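Local coordinates for protein possible adhesin (Caldicellulosiruptor kronotskyensis, PDB 4WA0) that probably mediates attachment of the bacterium to cellulose, this chain being the C-terminal beta-helix domain of a tapirin adhesin, at residues A[19-31]-A[327-339]. Sequence-based numbering, arbitrary orientation.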
ATOM      1  N   ASN A  19       0.242   2.588  10.450  1.00 10.95           N
ATOM      2  CA  ASN A  19      -1.151   2.902  10.486  1.00 12.18           C
ATOM      3  C   ASN A  19      -1.384   4.238   9.814  1.00 11.21           C
ATOM      4  O   ASN A  19      -0.930   5.273  10.308  1.00 11.03           O
ATOM      5  CB  ASN A  19      -1.629   2.969  11.916  1.00 13.14           C
ATOM      6  CG  ASN A  19      -1.397   1.654  12.659  1.00 17.83           C
ATOM      7  OD1 ASN A  19      -1.659   0.584  12.163  1.00 21.03           O
ATOM      8  ND2 ASN A  19      -0.908   1.767  13.887  1.00 23.20           N
ATOM      9  N   THR A  20      -2.007   4.261   8.634  1.00 10.57           N
ATOM     10  CA  THR A  20      -2.307   5.511   7.959  1.00 11.13           C
ATOM     11  C   THR A  20      -3.460   6.312   8.617  1.00 10.83           C
ATOM     12  O   THR A  20      -4.215   5.848   9.474  1.00 11.39           O
ATOM     13  CB  THR A  20      -2.591   5.366   6.461  1.00 12.82           C
ATOM     14  OG1 THR A  20      -3.870   4.793   6.283  1.00 12.69           O
ATOM     15  CG2 THR A  20      -1.628   4.456   5.824  1.00 13.05           C
ATOM     16  N   ASN A  21      -3.536   7.575   8.214  1.00 12.88           N
ATOM     17  CA  ASN A  21      -4.624   8.404   8.616  1.00 12.83           C
ATOM     18  C   ASN A  21      -5.780   8.247   7.624  1.00 13.47           C
ATOM     19  O   ASN A  21      -5.623   7.652   6.551  1.00 14.09           O
ATOM     20  CB  ASN A  21      -4.189   9.877   8.674  1.00 12.60           C
ATOM     21  CG  ASN A  21      -3.631  10.426   7.367  1.00 12.96           C
ATOM     22  OD1 ASN A  21      -2.854   9.779   6.685  1.00 14.13           O
ATOM     23  ND2 ASN A  21      -3.928  11.680   7.081  1.00 14.23           N
ATOM     24  N   LYS A  22      -6.981   8.715   8.019  1.00 12.60           N
ATOM     25  CA  LYS A  22      -8.106   8.788   7.054  1.00 13.27           C
ATOM     26  C   LYS A  22      -7.932   9.840   5.973  1.00 11.37           C
ATOM     27  O   LYS A  22      -7.222  10.865   6.123  1.00 11.89           O
ATOM     28  CB  LYS A  22      -9.356   9.112   7.842  1.00 14.44           C
ATOM     29  CG  LYS A  22      -9.705   7.924   8.782  1.00 16.66           C
ATOM     30  CD  LYS A  22     -10.812   8.275   9.705  1.00 21.05           C
ATOM     31  CE  LYS A  22     -11.012   7.316  10.851  1.00 20.71           C
ATOM     32  NZ  LYS A  22     -11.542   5.997  10.519  1.00 22.13           N
ATOM     33  N   ASN A  23      -8.491   9.590   4.821  1.00 11.99           N
ATOM     34  CA  ASN A  23      -8.447  10.581   3.692  1.00 11.64           C
ATOM     35  C   ASN A  23      -7.008  10.910   3.274  1.00 11.87           C
ATOM     36  O   ASN A  23      -6.618  12.045   3.118  1.00 11.24           O
ATOM     37  CB  ASN A  23      -9.224  11.800   4.095  1.00 11.99           C
ATOM     38  CG  ASN A  23     -10.758  11.533   4.183  1.00 12.99           C
ATOM     39  OD1 ASN A  23     -11.328  10.562   3.622  1.00 12.84           O
ATOM     40  ND2 ASN A  23     -11.424  12.385   4.885  1.00 14.48           N
ATOM     41  N   LEU A  24      -6.199   9.882   3.174  1.00 10.67           N
ATOM     42  CA  LEU A  24      -4.826   9.993   2.725  1.00 10.31           C
ATOM     43  C   LEU A  24      -4.820   9.852   1.221  1.00 10.70           C
ATOM     44  O   LEU A  24      -5.314   8.829   0.701  1.00 10.70           O
ATOM     45  CB  LEU A  24      -3.972   8.880   3.370  1.00 10.52           C
ATOM     46  CG  LEU A  24      -2.518   8.723   2.859  1.00  9.75           C
ATOM     47  CD1 LEU A  24      -1.690   9.969   3.143  1.00  9.83           C
ATOM     48  CD2 LEU A  24      -1.752   7.548   3.438  1.00 11.07           C
ATOM     49  N   THR A  25      -4.206  10.829   0.515  1.00  9.37           N
ATOM     50  CA  THR A  25      -4.044  10.794  -0.919  1.00  9.29           C
ATOM     51  C   THR A  25      -2.554  10.754  -1.226  1.00  9.82           C
ATOM     52  O   THR A  25      -1.771  11.577  -0.678  1.00 12.13           O
ATOM     53  CB  THR A  25      -4.661  12.021  -1.617  1.00  9.17           C
ATOM     54  OG1 THR A  25      -6.025  12.191  -1.256  1.00 10.73           O
ATOM     55  CG2 THR A  25      -4.518  11.929  -3.125  1.00 10.06           C
ATOM     56  N   VAL A  26      -2.129   9.760  -1.984  1.00 10.01           N
ATOM     57  CA  VAL A  26      -0.680   9.613  -2.301  1.00 10.47           C
ATOM     58  C   VAL A  26      -0.545   9.472  -3.803  1.00 11.84           C
ATOM     59  O   VAL A  26      -1.170   8.585  -4.418  1.00 11.23           O
ATOM     60  CB  VAL A  26      -0.012   8.405  -1.649  1.00  9.33           C
ATOM     61  CG1 VAL A  26       1.493   8.362  -2.004  1.00  9.74           C
ATOM     62  CG2 VAL A  26      -0.156   8.383  -0.144  1.00 10.48           C
ATOM     63  N   GLU A  27       0.319  10.328  -4.373  1.00 12.31           N
ATOM     64  CA  GLU A  27       0.588  10.328  -5.791  1.00 13.74           C
ATOM     65  C   GLU A  27       2.036  10.105  -6.014  1.00 13.81           C
ATOM     66  O   GLU A  27       2.862  10.954  -5.567  1.00 12.23           O
ATOM     67  CB  GLU A  27       0.140  11.696  -6.375  1.00 15.03           C
ATOM     68  CG  GLU A  27       0.547  11.982  -7.812  1.00 18.47           C
ATOM     69  CD  GLU A  27      -0.205  11.211  -8.860  1.00 24.27           C
ATOM     70  OE1 GLU A  27      -1.174  10.524  -8.574  1.00 27.82           O
ATOM     71  OE2 GLU A  27       0.177  11.307 -10.033  1.00 30.60           O
ATOM     72  N   ASN A  28       2.357   9.043  -6.761  1.00 12.75           N
ATOM     73  CA  ASN A  28       3.691   8.638  -7.094  1.00 14.37           C
ATOM     74  C   ASN A  28       4.517   8.082  -5.942  1.00 13.69           C
ATOM     75  O   ASN A  28       4.105   8.065  -4.790  1.00 11.92           O
ATOM     76  CB  ASN A  28       4.457   9.760  -7.826  1.00 14.58           C
ATOM     77  CG  ASN A  28       3.863  10.035  -9.216  1.00 17.54           C
ATOM     78  OD1 ASN A  28       3.356   9.120  -9.883  1.00 17.80           O
ATOM     79  ND2 ASN A  28       3.863  11.279  -9.619  1.00 17.76           N
ATOM     80  N   GLY A  29       5.689   7.563  -6.285  1.00 13.50           N
ATOM     81  CA  GLY A  29       6.481   6.794  -5.348  1.00 13.75           C
ATOM     82  C   GLY A  29       5.911   5.446  -4.976  1.00 12.88           C
ATOM     83  O   GLY A  29       4.952   5.005  -5.551  1.00 13.89           O
ATOM     84  N   SER A  30       6.434   4.898  -3.911  1.00 13.34           N
ATOM     85  CA  SER A  30       5.976   3.606  -3.354  1.00 12.56           C
ATOM     86  C   SER A  30       5.669   3.754  -1.868  1.00 12.47           C
ATOM     87  O   SER A  30       6.065   4.748  -1.217  1.00 12.55           O
ATOM     88  CB  SER A  30       7.043   2.584  -3.588  1.00 14.05           C
ATOM     89  OG  SER A  30       7.106   2.285  -4.978  1.00 15.60           O
ATOM     90  N   VAL A  31       4.976   2.769  -1.300  1.00 11.74           N
ATOM     91  CA  VAL A  31       4.657   2.774   0.125  1.00 10.20           C
ATOM     92  C   VAL A  31       5.147   1.404   0.670  1.00 11.64           C
ATOM     93  O   VAL A  31       4.838   0.334   0.083  1.00 11.08           O
ATOM     94  CB  VAL A  31       3.156   2.874   0.369  1.00 10.00           C
ATOM     95  CG1 VAL A  31       2.771   2.663   1.822  1.00 11.02           C
ATOM     96  CG2 VAL A  31       2.612   4.205  -0.116  1.00 10.57           C
ATOM     97  N   GLY A 327      -6.659  17.695  14.352  1.00 34.20           N
ATOM     98  CA  GLY A 327      -7.646  18.770  14.175  1.00 42.23           C
ATOM     99  C   GLY A 327      -9.077  18.242  13.962  1.00 43.04           C
ATOM    100  O   GLY A 327     -10.036  18.925  14.325  1.00 48.17           O
ATOM    101  N   ASN A 328      -9.200  17.003  13.448  1.00 35.15           N
ATOM    102  CA  ASN A 328     -10.437  16.449  12.875  1.00 31.02           C
ATOM    103  C   ASN A 328      -9.907  15.200  12.211  1.00 24.75           C
ATOM    104  O   ASN A 328      -9.026  15.342  11.373  1.00 21.88           O
ATOM    105  CB  ASN A 328     -10.930  17.455  11.825  1.00 29.29           C
ATOM    106  CG  ASN A 328     -11.764  16.839  10.696  1.00 30.41           C
ATOM    107  OD1 ASN A 328     -12.292  15.722  10.790  1.00 30.44           O
ATOM    108  ND2 ASN A 328     -11.895  17.605   9.597  1.00 32.76           N
ATOM    109  N   PRO A 329     -10.381  14.003  12.611  1.00 26.45           N
ATOM    110  CA  PRO A 329      -9.727  12.823  12.072  1.00 25.81           C
ATOM    111  C   PRO A 329      -9.829  12.748  10.559  1.00 20.67           C
ATOM    112  O   PRO A 329      -9.058  12.020   9.961  1.00 19.87           O
ATOM    113  CB  PRO A 329     -10.492  11.634  12.718  1.00 28.26           C
ATOM    114  CG  PRO A 329     -11.584  12.219  13.570  1.00 29.70           C
ATOM    115  CD  PRO A 329     -11.699  13.653  13.184  1.00 27.04           C
ATOM    116  N   TYR A 330     -10.770  13.480   9.946  1.00 16.87           N
ATOM    117  CA  TYR A 330     -10.963  13.459   8.514  1.00 15.62           C
ATOM    118  C   TYR A 330     -10.235  14.573   7.750  1.00 15.24           C
ATOM    119  O   TYR A 330     -10.445  14.715   6.551  1.00 14.85           O
ATOM    120  CB  TYR A 330     -12.490  13.458   8.176  1.00 16.13           C
ATOM    121  CG  TYR A 330     -13.185  12.279   8.786  1.00 14.63           C
ATOM    122  CD1 TYR A 330     -13.075  11.009   8.183  1.00 13.98           C
ATOM    123  CD2 TYR A 330     -13.792  12.368  10.035  1.00 16.26           C
ATOM    124  CE1 TYR A 330     -13.634   9.868   8.795  1.00 15.39           C
ATOM    125  CE2 TYR A 330     -14.356  11.242  10.665  1.00 16.94           C
ATOM    126  CZ  TYR A 330     -14.279   9.995  10.019  1.00 16.83           C
ATOM    127  OH  TYR A 330     -14.708   8.839  10.646  1.00 16.58           O
ATOM    128  N   ALA A 331      -9.383  15.360   8.427  1.00 15.81           N
ATOM    129  CA  ALA A 331      -8.751  16.532   7.804  1.00 16.83           C
ATOM    130  C   ALA A 331      -8.097  16.158   6.447  1.00 15.20           C
ATOM    131  O   ALA A 331      -8.204  16.852   5.419  1.00 15.66           O
ATOM    132  CB  ALA A 331      -7.741  17.144   8.784  1.00 17.50           C
ATOM    133  N   GLY A 332      -7.398  15.025   6.479  1.00 14.44           N
ATOM    134  CA  GLY A 332      -6.739  14.489   5.288  1.00 13.09           C
ATOM    135  C   GLY A 332      -5.309  14.982   5.049  1.00 13.72           C
ATOM    136  O   GLY A 332      -4.891  16.009   5.615  1.00 14.07           O
ATOM    137  N   LEU A 333      -4.573  14.224   4.250  1.00 11.40           N
ATOM    138  CA  LEU A 333      -3.221  14.557   3.865  1.00 12.00           C
ATOM    139  C   LEU A 333      -3.144  14.202   2.396  1.00 12.23           C
ATOM    140  O   LEU A 333      -3.492  13.060   2.032  1.00 11.97           O
ATOM    141  CB  LEU A 333      -2.162  13.723   4.583  1.00 12.98           C
ATOM    142  CG  LEU A 333      -0.681  13.926   4.110  1.00 13.54           C
ATOM    143  CD1 LEU A 333      -0.213  15.341   4.425  1.00 14.13           C
ATOM    144  CD2 LEU A 333       0.258  12.935   4.813  1.00 12.55           C
ATOM    145  N   THR A 334      -2.626  15.108   1.580  1.00 12.26           N
ATOM    146  CA  THR A 334      -2.255  14.830   0.219  1.00 12.16           C
ATOM    147  C   THR A 334      -0.749  14.873   0.151  1.00 11.76           C
ATOM    148  O   THR A 334      -0.146  15.874   0.589  1.00 13.03           O
ATOM    149  CB  THR A 334      -2.846  15.898  -0.714  1.00 16.42           C
ATOM    150  OG1 THR A 334      -4.264  15.704  -0.777  1.00 18.31           O
ATOM    151  CG2 THR A 334      -2.296  15.830  -2.049  1.00 18.74           C
ATOM    152  N   LEU A 335      -0.158  13.795  -0.326  1.00 11.03           N
ATOM    153  CA  LEU A 335       1.287  13.629  -0.468  1.00 11.82           C
ATOM    154  C   LEU A 335       1.652  13.302  -1.921  1.00 12.90           C
ATOM    155  O   LEU A 335       1.331  12.218  -2.438  1.00 12.42           O
ATOM    156  CB  LEU A 335       1.820  12.590   0.508  1.00 12.73           C
ATOM    157  CG  LEU A 335       3.290  12.133   0.401  1.00 12.39           C
ATOM    158  CD1 LEU A 335       4.239  13.327   0.583  1.00 13.85           C
ATOM    159  CD2 LEU A 335       3.566  11.017   1.413  1.00 14.09           C
ATOM    160  N   LYS A 336       2.331  14.250  -2.563  0.54 14.18           N
ATOM    161  CA  LYS A 336       2.859  14.026  -3.886  0.54 14.82           C
ATOM    162  C   LYS A 336       4.319  13.699  -3.697  0.54 13.90           C
ATOM    163  O   LYS A 336       5.121  14.543  -3.281  0.54 14.12           O
ATOM    164  CB  LYS A 336       2.752  15.261  -4.756  0.54 16.92           C
ATOM    165  CG  LYS A 336       3.380  15.059  -6.127  0.54 18.89           C
ATOM    166  CD  LYS A 336       2.388  14.624  -7.158  0.54 23.49           C
ATOM    167  CE  LYS A 336       2.450  15.444  -8.430  0.54 21.10           C
ATOM    168  NZ  LYS A 336       3.658  15.209  -9.251  0.54 22.40           N
ATOM    169  N   TYR A 337       4.672  12.489  -4.048  1.00 13.38           N
ATOM    170  CA  TYR A 337       6.069  12.068  -3.902  1.00 13.48           C
ATOM    171  C   TYR A 337       7.058  12.910  -4.702  1.00 15.07           C
ATOM    172  O   TYR A 337       6.823  13.185  -5.887  1.00 13.73           O
ATOM    173  CB  TYR A 337       6.229  10.610  -4.309  1.00 12.84           C
ATOM    174  CG  TYR A 337       7.692  10.185  -4.345  1.00 13.88           C
ATOM    175  CD1 TYR A 337       8.398  10.007  -3.176  1.00 13.84           C
ATOM    176  CD2 TYR A 337       8.346   9.952  -5.530  1.00 14.04           C
ATOM    177  CE1 TYR A 337       9.725   9.625  -3.210  1.00 14.95           C
ATOM    178  CE2 TYR A 337       9.677   9.579  -5.560  1.00 15.18           C
ATOM    179  CZ  TYR A 337      10.389   9.435  -4.367  1.00 16.50           C
ATOM    180  OH  TYR A 337      11.743   9.013  -4.372  1.00 18.27           O
ATOM    181  N   GLN A 338       8.194  13.263  -4.080  1.00 15.20           N
ATOM    182  CA  GLN A 338       9.314  13.831  -4.827  1.00 17.25           C
ATOM    183  C   GLN A 338      10.581  13.277  -4.243  1.00 15.84           C
ATOM    184  O   GLN A 338      10.740  13.266  -3.024  1.00 15.90           O
ATOM    185  CB  GLN A 338       9.386  15.333  -4.614  1.00 20.36           C
ATOM    186  CG  GLN A 338       8.163  16.109  -5.040  1.00 25.04           C
ATOM    187  CD  GLN A 338       8.062  16.183  -6.571  1.00 35.80           C
ATOM    188  OE1 GLN A 338       8.968  15.738  -7.314  1.00 35.55           O
ATOM    189  NE2 GLN A 338       6.942  16.695  -7.039  1.00 35.72           N
HETATM  190  N   MSE A 339      11.499  12.861  -5.105  0.55 16.19           N
HETATM  191  CA  MSE A 339      12.815  12.379  -4.666  0.55 16.55           C
HETATM  192  C   MSE A 339      13.600  13.523  -4.080  0.55 16.30           C
HETATM  193  O   MSE A 339      13.633  14.617  -4.662  0.55 14.55           O
HETATM  194  CB  MSE A 339      13.603  11.804  -5.853  0.55 17.63           C
HETATM  195  CG  MSE A 339      15.021  11.388  -5.507  0.55 20.06           C
HETATM  196 SE   MSE A 339      15.049   9.570  -4.734  0.55 25.38          SE
HETATM  197  CE  MSE A 339      16.584   9.029  -5.854  0.55 27.36           C
TER
HETATM  198  O   HOH W   1      -6.948  12.582   8.109  1.00 13.67           O
HETATM  199  O   HOH W   2      -7.227  10.093  10.556  1.00 17.17           O
HETATM  200  O   HOH W   3      -6.289  13.879   0.794  0.66 16.80           O
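Leu24 and Leu333 lie side by side on the inner face of two parallel strands, 24-27 and 333-337, whose axes come within 4.7 Å. Leu24 CD1 rests 3.9 Å from Leu333 CD2. In both leucines CG stands anti to the backbone N (chi1 172° and 174°), which keeps the two branches abreast. Val26 and Leu335 extend this buried face, packing on Phe45 and on Met310 respectively rather than on each other. Beneath it the backbones are joined by five hydrogen bonds, running from Leu333 N to Asn23 O at one end to Tyr337 N to Glu27 O (2.8 Å) at the other.

The opposite face is looser and partly exposed. There Thr25 and Thr334 point the same way, their hydroxyls linked through a water that also donates to Asn23 O, while Thr25 OG1 is further bonded to Arg67. The aliphatic parts of Glu27 and Lys336 run alongside each other, Lys336 being modelled in two conformers; Glu27 OE1 is held by Asn46.

Beyond the strands, residues at both ends add further contacts. Asn23 ND2 donates to Tyr330 O (3.0 Å, 164° at the hydrogen), the acceptor nearly in the amide plane, and also bonds Arg65 O. Lys22 CD leans obliquely on the Tyr330 ring, 3.4 Å from CE1, and its NZ and the Tyr330 hydroxyl converge on Asp61. At the far end Gly29 CA sits over one face of the Tyr337 ring, 4.1 Å from its centroid, a CH-pi contact.

The pair belongs to one parallel sheet of the beta-helix, stitching its N-terminal part to a strand near the C-terminus: strand 24-27 is flanked by 44-47, strand 333-337 by 308-311, and Leu24 and Leu335 meet Ile12 of strand 10-14, while Leu333 touches Thr308 of strand 308-311.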